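Local coordinates for protein Aac(6')-ib (Escherichia coli, PDB 2BUE) that probably transfers the acetyl group of acetyl-CoA to the 6'-amino group of aminoglycoside antibiotics such as kanamycin B, and thereby confers resistance to them, at residues K129-G132 with T133-V136; A138-E141 with L142-D146; L161-I164 with R165-K169. The protein carries 2 engineered substitutions. All coordinates share one frame; numbering follows the deposited sequence. Where two conformers were deposited one is given.

Contact 1 of 3, residues K129-G132 with T133-V136; sequences KGLG and TKLV. With COA (coenzyme A), chain B.
Lys134, Leu135 and Val136 each donate their backbone N-H four residues back, to Gly130, Leu131 and Gly132, and so wind the first turn of helix 131-144. The bond from Lys134 N to Gly130 O is 3.1 Å long; the other two, Leu135 N to Leu131 O and Val136 N to Gly132 O, are both 2.9 Å. Gly130 occupies the N-cap with positive phi (87°), a conformation readily adopted by glycine. From the N-cap into the first turn, backbone N-H groups point at the coenzyme A pyrophosphate. Gly130 N reaches O2A of the coenzyme at 3.0 Å, while Gly132 N, 2.8 Å from O4A, grips the second phosphate. With no side chain at Gly132, the bare backbone lets the pyrophosphate come close. This glycine-rich turn is the pyrophosphate-binding loop of the GNAT fold, in the crossover of the beta-alpha-beta unit formed by strand 114-121, helix 131-144 and strand 151-154. The N-terminal end of the helix dipole, directed at the phosphates, would be expected to add to the attraction.

Thr133 clasps O1A of the coenzyme twice, through its backbone N at 3.0 Å and through OG1 at 2.7 Å. Its hydroxyl stands beside its own backbone N (chi1 -61°), which brings both donors to the one oxygen. Lys134 instead lays CB, CG and CD past the Gly130 carbonyl, its CD coming near Leu131 CD1; the chain then bends at its last torsion and carries NZ away. On the buried side Val136 rests CG2 over Gly132 O at 3.3 Å, and both Val136 and Leu135 pack onto strand 114-121.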
loop_
_atom_site.group_PDB
_atom_site.type_symbol
_atom_site.label_atom_id
_atom_site.label_comp_id
_atom_site.label_asym_id
_atom_site.label_seq_id
_atom_site.Cartn_x
_atom_site.Cartn_y
_atom_site.Cartn_z
ATOM N N LYS A 129 -8.429 14.800 -2.423
ATOM C CA LYS A 129 -7.850 16.090 -2.066
ATOM C C LYS A 129 -6.306 16.053 -1.993
ATOM O O LYS A 129 -5.683 16.912 -1.352
ATOM C CB LYS A 129 -8.444 16.571 -0.744
ATOM C CG LYS A 129 -9.946 16.895 -0.835
ATOM C CD LYS A 129 -10.499 17.234 0.537
ATOM C CE LYS A 129 -11.969 17.580 0.459
ATOM N NZ LYS A 129 -12.445 18.115 1.767
ATOM N N GLY A 130 -5.705 15.050 -2.632
ATOM C CA GLY A 130 -4.243 14.956 -2.723
ATOM C C GLY A 130 -3.528 14.244 -1.581
ATOM O O GLY A 130 -2.310 14.049 -1.628
ATOM N N LEU A 131 -4.283 13.843 -0.558
ATOM C CA LEU A 131 -3.704 13.212 0.647
ATOM C C LEU A 131 -3.150 11.813 0.343
ATOM O O LEU A 131 -2.116 11.412 0.898
ATOM C CB LEU A 131 -4.766 13.125 1.750
ATOM C CG LEU A 131 -4.406 13.400 3.198
ATOM C CD1 LEU A 131 -3.647 14.753 3.344
ATOM C CD2 LEU A 131 -5.699 13.417 4.048
ATOM N N GLY A 132 -3.846 11.071 -0.515
ATOM C CA GLY A 132 -3.376 9.744 -0.936
ATOM C C GLY A 132 -2.053 9.829 -1.695
ATOM O O GLY A 132 -1.141 9.031 -1.458
ATOM N N THR A 133 -1.935 10.811 -2.592
ATOM C CA THR A 133 -0.669 11.057 -3.293
ATOM C C THR A 133 0.465 11.369 -2.286
ATOM O O THR A 133 1.560 10.802 -2.386
ATOM C CB THR A 133 -0.834 12.177 -4.366
ATOM O OG1 THR A 133 -1.809 11.753 -5.329
ATOM C CG2 THR A 133 0.470 12.420 -5.103
ATOM N N LYS A 134 0.202 12.234 -1.310
ATOM C CA LYS A 134 1.185 12.502 -0.239
ATOM C C LYS A 134 1.608 11.235 0.517
ATOM O O LYS A 134 2.792 11.013 0.771
ATOM C CB LYS A 134 0.621 13.522 0.748
ATOM C CG LYS A 134 0.628 14.905 0.191
ATOM C CD LYS A 134 -0.127 15.855 1.088
ATOM C CE LYS A 134 -0.201 17.227 0.449
ATOM N NZ LYS A 134 1.051 17.979 0.740
ATOM N N LEU A 135 0.614 10.421 0.875
ATOM C CA LEU A 135 0.861 9.172 1.586
ATOM C C LEU A 135 1.758 8.258 0.735
ATOM O O LEU A 135 2.794 7.755 1.211
ATOM C CB LEU A 135 -0.478 8.500 1.927
ATOM C CG LEU A 135 -0.474 7.260 2.823
ATOM C CD1 LEU A 135 -1.903 6.969 3.262
ATOM C CD2 LEU A 135 0.130 6.038 2.097
ATOM N N VAL A 136 1.383 8.056 -0.532
ATOM C CA VAL A 136 2.172 7.205 -1.422
ATOM C C VAL A 136 3.604 7.748 -1.584
ATOM O O VAL A 136 4.568 6.993 -1.441
ATOM C CB VAL A 136 1.453 6.950 -2.747
ATOM C CG1 VAL A 136 2.333 6.109 -3.675
ATOM C CG2 VAL A 136 0.120 6.199 -2.446
HETATM N N1A COA B . -12.056 8.089 -11.257
HETATM C C2A COA B . -10.932 8.409 -11.897
HETATM N N3A COA B . -10.099 9.318 -11.412
HETATM C C4A COA B . -10.389 9.937 -10.253
HETATM C C5A COA B . -11.548 9.633 -9.561
HETATM C C6A COA B . -12.400 8.676 -10.091
HETATM N N6A COA B . -13.526 8.362 -9.441
HETATM N N7A COA B . -11.588 10.382 -8.460
HETATM C C8A COA B . -10.495 11.140 -8.455
HETATM N N9A COA B . -9.773 10.871 -9.549
HETATM C C1B COA B . -8.490 11.465 -9.906
HETATM C C2B COA B . -8.412 12.779 -9.156
HETATM O O2B COA B . -8.896 13.816 -10.016
HETATM C C3B COA B . -6.918 12.878 -8.864
HETATM O O3B COA B . -6.224 13.231 -10.065
HETATM P P3B COA B . -5.933 14.762 -10.430
HETATM O O7A COA B . -4.920 14.676 -11.690
HETATM O O8A COA B . -5.103 15.381 -9.200
HETATM O O9A COA B . -7.186 15.509 -10.733
HETATM C C4B COA B . -6.551 11.421 -8.542
HETATM O O4B COA B . -7.518 10.594 -9.246
HETATM C C5B COA B . -6.449 10.960 -7.086
HETATM O O5B COA B . -5.364 11.588 -6.390
HETATM P P1A COA B . -5.557 11.897 -4.802
HETATM O O1A COA B . -4.210 12.075 -4.146
HETATM O O2A COA B . -6.590 12.930 -4.537
HETATM O O3A COA B . -6.137 10.486 -4.341
HETATM P P2A COA B . -6.772 10.210 -2.864
HETATM O O4A COA B . -6.263 11.226 -1.923
HETATM O O5A COA B . -8.237 9.938 -2.964
HETATM O O6A COA B . -6.034 8.803 -2.541
HETATM C CBP COA B . -6.591 6.436 -2.533
HETATM C CCP COA B . -6.181 7.642 -3.404
HETATM C CDP COA B . -6.786 5.220 -3.468
HETATM C CEP COA B . -5.455 6.155 -1.515
HETATM C CAP COA B . -7.924 6.769 -1.781
HETATM O OAP COA B . -8.896 7.317 -2.696
HETATM C C9P COA B . -8.502 5.562 -1.011
HETATM O O9P COA B . -7.954 5.173 0.023
HETATM N N8P COA B . -9.611 5.000 -1.543
HETATM C C7P COA B . -10.297 3.837 -0.936
HETATM C C6P COA B . -9.336 2.628 -0.795
HETATM C C5P COA B . -8.521 2.311 -2.073
HETATM O O5P COA B . -9.014 2.418 -3.200
HETATM N N4P COA B . -7.259 1.898 -1.866
HETATM C C3P COA B . -6.364 1.594 -3.003
HETATM C C2P COA B . -6.477 0.152 -3.490
HETATM S S1P COA B . -5.236 -0.245 -4.802
#

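Contact 2 of 3, residues A138-E141 with L142-D146; sequences ALVE and LLFND
Leu142, first in 142-146, bonds through its backbone N to Ala138 O, and its CB lies against the carbonyl oxygens of Ala138 and Leu139. Leu143 follows with its N on Leu139 O; CG stands beside its own backbone N (chi1 -68°), which sets it 3.3 Å from Leu139 O and brings CD1 to 4.2 Å from Leu139 CG, the two leucines crossing at a slant. Phe144 runs alongside Val140 in the same direction, and the CE2 corner of its ring meets Val140 CG1 at 3.6 Å. Its backbone N closes the next bond, to Val140 O, and beyond the segments its ring meets that of Phe195.

At Asn145 the helix gives out: its N reaches Glu141 O at 3.0 Å, but the N-H...O angle is only 132° and the bond is weak. Two waters span the exposed side here. One donates to Glu141 O at 2.8 Å and, weakly, to Asn145 OD1; the other accepts from Asn145 ND2 and donates to Glu141 OE2 at 2.7 Å, linking amide and carboxylate whose planes stand 75° apart. Leu139 and Leu143 pack on Ile117, Val140 and Phe144 on Ile152. This is the C-terminal end of an amphipathic crossover helix, packed on parallel strands 114-121 and 151-154 of the GNAT beta-alpha-beta unit.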
loop_
_atom_site.group_PDB
_atom_site.type_symbol
_atom_site.label_atom_id
_atom_site.label_comp_id
_atom_site.label_asym_id
_atom_site.label_seq_id
_atom_site.Cartn_x
_atom_site.Cartn_y
_atom_site.Cartn_z
ATOM N N ALA A 138 5.308 9.493 0.531
ATOM C CA ALA A 138 6.005 9.248 1.805
ATOM C C ALA A 138 6.446 7.787 1.940
ATOM O O ALA A 138 7.573 7.489 2.392
ATOM C CB ALA A 138 5.118 9.666 2.982
ATOM N N LEU A 139 5.574 6.879 1.499
ATOM C CA LEU A 139 5.891 5.456 1.527
ATOM C C LEU A 139 7.015 5.100 0.551
ATOM O O LEU A 139 7.908 4.335 0.886
ATOM C CB LEU A 139 4.626 4.639 1.241
ATOM C CG LEU A 139 4.763 3.139 1.532
ATOM C CD1 LEU A 139 5.473 2.799 2.863
ATOM C CD2 LEU A 139 3.404 2.457 1.501
ATOM N N VAL A 140 6.972 5.690 -0.644
ATOM C CA VAL A 140 8.012 5.468 -1.645
ATOM C C VAL A 140 9.361 5.965 -1.111
ATOM O O VAL A 140 10.363 5.273 -1.222
ATOM C CB VAL A 140 7.650 6.167 -2.980
ATOM C CG1 VAL A 140 8.855 6.271 -3.928
ATOM C CG2 VAL A 140 6.509 5.399 -3.682
ATOM N N GLU A 141 9.368 7.166 -0.550
ATOM C CA GLU A 141 10.612 7.714 0.035
ATOM C C GLU A 141 11.160 6.808 1.155
ATOM O O GLU A 141 12.368 6.473 1.167
ATOM C CB GLU A 141 10.397 9.145 0.526
ATOM C CG GLU A 141 11.698 9.788 1.037
ATOM C CD GLU A 141 11.560 11.267 1.269
ATOM O OE1 GLU A 141 11.005 11.973 0.401
ATOM O OE2 GLU A 141 11.993 11.722 2.343
ATOM N N LEU A 142 10.276 6.368 2.061
ATOM C CA LEU A 142 10.662 5.472 3.140
ATOM C C LEU A 142 11.349 4.221 2.578
ATOM O O LEU A 142 12.461 3.847 3.002
ATOM C CB LEU A 142 9.411 5.109 3.957
ATOM C CG LEU A 142 9.550 4.251 5.218
ATOM C CD1 LEU A 142 8.297 4.435 6.074
ATOM C CD2 LEU A 142 9.726 2.796 4.852
ATOM N N LEU A 143 10.684 3.574 1.625
ATOM C CA LEU A 143 11.202 2.355 1.047
ATOM C C LEU A 143 12.568 2.539 0.369
ATOM O O LEU A 143 13.454 1.704 0.547
ATOM C CB LEU A 143 10.164 1.710 0.108
ATOM C CG LEU A 143 8.926 1.170 0.841
ATOM C CD1 LEU A 143 7.804 0.799 -0.171
ATOM C CD2 LEU A 143 9.263 -0.042 1.718
ATOM N N PHE A 144 12.741 3.613 -0.406
ATOM C CA PHE A 144 14.039 3.836 -1.050
ATOM C C PHE A 144 15.139 4.223 -0.035
ATOM O O PHE A 144 16.318 4.176 -0.347
ATOM C CB PHE A 144 13.930 4.841 -2.193
ATOM C CG PHE A 144 13.279 4.270 -3.440
ATOM C CD1 PHE A 144 13.694 3.028 -3.954
ATOM C CD2 PHE A 144 12.305 5.001 -4.137
ATOM C CE1 PHE A 144 13.126 2.505 -5.141
ATOM C CE2 PHE A 144 11.711 4.485 -5.313
ATOM C CZ PHE A 144 12.117 3.252 -5.808
ATOM N N ASN A 145 14.743 4.585 1.174
ATOM C CA ASN A 145 15.757 4.810 2.227
ATOM C C ASN A 145 16.300 3.504 2.802
ATOM O O ASN A 145 17.223 3.488 3.642
ATOM C CB ASN A 145 15.194 5.723 3.321
ATOM C CG ASN A 145 15.297 7.187 2.942
ATOM O OD1 ASN A 145 16.169 7.558 2.139
ATOM N ND2 ASN A 145 14.417 8.036 3.516
ATOM N N ASP A 146 15.743 2.392 2.334
ATOM C CA ASP A 146 16.416 1.115 2.490
ATOM C C ASP A 146 17.250 0.873 1.235
ATOM O O ASP A 146 16.678 0.637 0.150
ATOM C CB ASP A 146 15.380 -0.014 2.682
ATOM C CG ASP A 146 16.028 -1.391 2.813
ATOM O OD1 ASP A 146 17.256 -1.516 2.657
ATOM O OD2 ASP A 146 15.292 -2.366 3.061
HETATM O O HOH W 1 14.453 7.724 -0.167
HETATM O O HOH W 2 14.377 10.953 3.434
#

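Contact 3 of 3, residues L161-I164 with R165-K169; sequences LRAI and RCYEK. With COA (coenzyme A), chain B.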
loop_
_atom_site.group_PDB
_atom_site.type_symbol
_atom_site.label_atom_id
_atom_site.label_comp_id
_atom_site.label_asym_id
_atom_site.label_seq_id
_atom_site.Cartn_x
_atom_site.Cartn_y
_atom_site.Cartn_z
ATOM N N LEU A 161 -9.834 3.395 -11.003
ATOM C CA LEU A 161 -9.187 4.453 -11.767
ATOM C C LEU A 161 -8.589 5.551 -10.863
ATOM O O LEU A 161 -7.536 6.134 -11.179
ATOM C CB LEU A 161 -10.178 5.027 -12.817
ATOM C CG LEU A 161 -10.707 3.981 -13.829
ATOM C CD1 LEU A 161 -11.790 4.605 -14.746
ATOM C CD2 LEU A 161 -9.574 3.343 -14.654
ATOM N N ARG A 162 -9.262 5.826 -9.745
ATOM C CA ARG A 162 -8.802 6.845 -8.809
ATOM C C ARG A 162 -7.452 6.420 -8.215
ATOM O O ARG A 162 -6.512 7.221 -8.150
ATOM C CB ARG A 162 -9.842 7.066 -7.693
ATOM C CG ARG A 162 -9.411 8.112 -6.665
ATOM C CD ARG A 162 -10.512 8.379 -5.614
ATOM N NE ARG A 162 -10.912 7.150 -4.944
ATOM C CZ ARG A 162 -12.072 6.962 -4.313
ATOM N NH1 ARG A 162 -12.980 7.935 -4.261
ATOM N NH2 ARG A 162 -12.334 5.792 -3.751
ATOM N N ALA A 163 -7.363 5.159 -7.799
ATOM C CA ALA A 163 -6.090 4.626 -7.225
ATOM C C ALA A 163 -4.982 4.683 -8.286
ATOM O O ALA A 163 -3.857 5.094 -8.006
ATOM C CB ALA A 163 -6.276 3.214 -6.739
ATOM N N ILE A 164 -5.312 4.279 -9.511
ATOM C CA ILE A 164 -4.331 4.310 -10.615
ATOM C C ILE A 164 -3.773 5.726 -10.841
ATOM O O ILE A 164 -2.544 5.920 -10.937
ATOM C CB ILE A 164 -4.923 3.710 -11.933
ATOM C CG1 ILE A 164 -5.234 2.211 -11.751
ATOM C CG2 ILE A 164 -3.977 3.934 -13.109
ATOM C CD1 ILE A 164 -6.221 1.656 -12.792
ATOM N N ARG A 165 -4.663 6.720 -10.898
ATOM C CA ARG A 165 -4.235 8.104 -11.058
ATOM C C ARG A 165 -3.390 8.596 -9.881
ATOM O O ARG A 165 -2.373 9.254 -10.087
ATOM C CB ARG A 165 -5.432 9.031 -11.289
ATOM C CG ARG A 165 -5.027 10.490 -11.475
ATOM C CD ARG A 165 -4.458 10.769 -12.874
ATOM N NE ARG A 165 -3.658 11.998 -12.903
ATOM C CZ ARG A 165 -2.383 12.057 -13.291
ATOM N NH1 ARG A 165 -1.756 10.962 -13.707
ATOM N NH2 ARG A 165 -1.733 13.219 -13.282
ATOM N N CYS A 166 -3.801 8.263 -8.659
ATOM C CA CYS A 166 -3.013 8.633 -7.472
ATOM C C CYS A 166 -1.579 8.083 -7.614
ATOM O O CYS A 166 -0.598 8.814 -7.424
ATOM C CB CYS A 166 -3.681 8.080 -6.220
ATOM S SG CYS A 166 -2.681 8.206 -4.724
ATOM N N TYR A 167 -1.472 6.803 -7.979
ATOM C CA TYR A 167 -0.158 6.181 -8.124
ATOM C C TYR A 167 0.696 6.864 -9.199
ATOM O O TYR A 167 1.892 7.085 -9.006
ATOM C CB TYR A 167 -0.278 4.680 -8.399
ATOM C CG TYR A 167 -0.646 3.859 -7.176
ATOM C CD1 TYR A 167 0.150 3.934 -6.005
ATOM C CD2 TYR A 167 -1.706 2.931 -7.218
ATOM C CE1 TYR A 167 -0.132 3.147 -4.865
ATOM C CE2 TYR A 167 -2.019 2.154 -6.072
ATOM C CZ TYR A 167 -1.211 2.277 -4.897
ATOM O OH TYR A 167 -1.435 1.545 -3.727
ATOM N N GLU A 168 0.066 7.199 -10.324
ATOM C CA GLU A 168 0.753 7.959 -11.387
ATOM C C GLU A 168 1.264 9.303 -10.874
ATOM O O GLU A 168 2.411 9.668 -11.138
ATOM C CB GLU A 168 -0.183 8.158 -12.584
ATOM C CG GLU A 168 -0.416 6.879 -13.372
ATOM C CD GLU A 168 -1.221 7.136 -14.632
ATOM O OE1 GLU A 168 -2.055 8.077 -14.608
ATOM O OE2 GLU A 168 -1.021 6.399 -15.626
ATOM N N LYS A 169 0.420 10.025 -10.137
ATOM C CA LYS A 169 0.811 11.321 -9.559
ATOM C C LYS A 169 1.996 11.170 -8.594
ATOM O O LYS A 169 2.848 12.064 -8.479
ATOM C CB LYS A 169 -0.369 11.978 -8.851
ATOM C CG LYS A 169 -1.447 12.441 -9.816
ATOM C CD LYS A 169 -2.282 13.541 -9.223
ATOM C CE LYS A 169 -3.130 13.030 -8.121
ATOM N NZ LYS A 169 -3.662 14.144 -7.277
HETATM N N1A COA B . -12.056 8.089 -11.257
HETATM C C2A COA B . -10.932 8.409 -11.897
HETATM N N3A COA B . -10.099 9.318 -11.412
HETATM C C4A COA B . -10.389 9.937 -10.253
HETATM C C5A COA B . -11.548 9.633 -9.561
HETATM C C6A COA B . -12.400 8.676 -10.091
HETATM N N6A COA B . -13.526 8.362 -9.441
HETATM N N7A COA B . -11.588 10.382 -8.460
HETATM C C8A COA B . -10.495 11.140 -8.455
HETATM N N9A COA B . -9.773 10.871 -9.549
HETATM C C1B COA B . -8.490 11.465 -9.906
HETATM C C2B COA B . -8.412 12.779 -9.156
HETATM O O2B COA B . -8.896 13.816 -10.016
HETATM C C3B COA B . -6.918 12.878 -8.864
HETATM O O3B COA B . -6.224 13.231 -10.065
HETATM P P3B COA B . -5.933 14.762 -10.430
HETATM O O7A COA B . -4.920 14.676 -11.690
HETATM O O8A COA B . -5.103 15.381 -9.200
HETATM O O9A COA B . -7.186 15.509 -10.733
HETATM C C4B COA B . -6.551 11.421 -8.542
HETATM O O4B COA B . -7.518 10.594 -9.246
HETATM C C5B COA B . -6.449 10.960 -7.086
HETATM O O5B COA B . -5.364 11.588 -6.390
HETATM P P1A COA B . -5.557 11.897 -4.802
HETATM O O1A COA B . -4.210 12.075 -4.146
HETATM O O2A COA B . -6.590 12.930 -4.537
HETATM O O3A COA B . -6.137 10.486 -4.341
HETATM P P2A COA B . -6.772 10.210 -2.864
HETATM O O4A COA B . -6.263 11.226 -1.923
HETATM O O5A COA B . -8.237 9.938 -2.964
HETATM O O6A COA B . -6.034 8.803 -2.541
HETATM C CBP COA B . -6.591 6.436 -2.533
HETATM C CCP COA B . -6.181 7.642 -3.404
HETATM C CDP COA B . -6.786 5.220 -3.468
HETATM C CEP COA B . -5.455 6.155 -1.515
HETATM C CAP COA B . -7.924 6.769 -1.781
HETATM O OAP COA B . -8.896 7.317 -2.696
HETATM C C9P COA B . -8.502 5.562 -1.011
HETATM O O9P COA B . -7.954 5.173 0.023
HETATM N N8P COA B . -9.611 5.000 -1.543
HETATM C C7P COA B . -10.297 3.837 -0.936
HETATM C C6P COA B . -9.336 2.628 -0.795
HETATM C C5P COA B . -8.521 2.311 -2.073
HETATM O O5P COA B . -9.014 2.418 -3.200
HETATM N N4P COA B . -7.259 1.898 -1.866
HETATM C C3P COA B . -6.364 1.594 -3.003
HETATM C C2P COA B . -6.477 0.152 -3.490
HETATM S S1P COA B . -5.236 -0.245 -4.802
#
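Ala163 and Tyr167 meet one helical turn apart, CE2 of the phenol ring lying 4.4 Å from Ala163 CB. The ring's CD2 comes to 3.2 Å from Ala163 O, the same carbonyl that accepts Tyr167 N. Its hydroxyl is held farther off by Gln119, while Phe172 packs edge-to-face with the ring; the coenzyme's S1P lies near the ring plane, at its edge.

Arg162 and Arg165 take different parts of the coenzyme. Arg162 runs its CB and CG along the adenine, then bends at chi3 (56°), so that the coenzyme's OAP comes over one face of its guanidinium, 3.0 Å from NE. Arg165 lies along the ribose through CB and CG, bends at chi2 (77°), and aims NE at O7A of the 3'-phosphate, 3.2 Å away and almost straight (172°), with the oxygen in the guanidinium plane. Elsewhere on that rim NH1 forms a salt bridge to Glu168 OE1 at 3.0 Å, on the anti side and out of the carboxylate plane; Glu168 also pairs with Arg174 through OE2. Lys169 CG sits over one face of the same guanidinium, offset toward its rim, and the chain carries NZ to O8A of the 3'-phosphate at 2.7 Å and, more weakly, to O5B. Two basic side chains thus converge on the 3'-phosphate and would be expected to offset its negative charge.

Beneath these side chains the i to i+4 backbone bonds continue unbroken from Leu161 O to Glu168 N. Cys166, next after Arg165, points SG at the coenzyme's CCP, 3.8 Å away, and touches Thr133 and Val136. One face of helix 161-169 therefore lines the adenosine and pantetheine side of the coenzyme A site of the GNAT fold.

Contacts 1 and 3 both border the coenzyme, their centres about 10 Å apart: residues 129-136 hold the pyrophosphate by backbone N-H groups and the Thr133 hydroxyl, and residues 161-169 take the adenosine, the 3'-phosphate and part of the pantetheine. The two touch directly where Thr133 OG1 lies 3.3 Å from Lys169 CE and Thr133 N lies 3.4 Å from Cys166 SG. Contact 2 continues the helix of contact 1, its centre about 15 Å along, and stays about 7 Å by nearest atoms from contact 3. It lies away from the coenzyme, the side chain of Leu139 being about 10 Å from it, whereas the side chain of Tyr167 in contact 3 is about 5 Å from the bound ribostamycin.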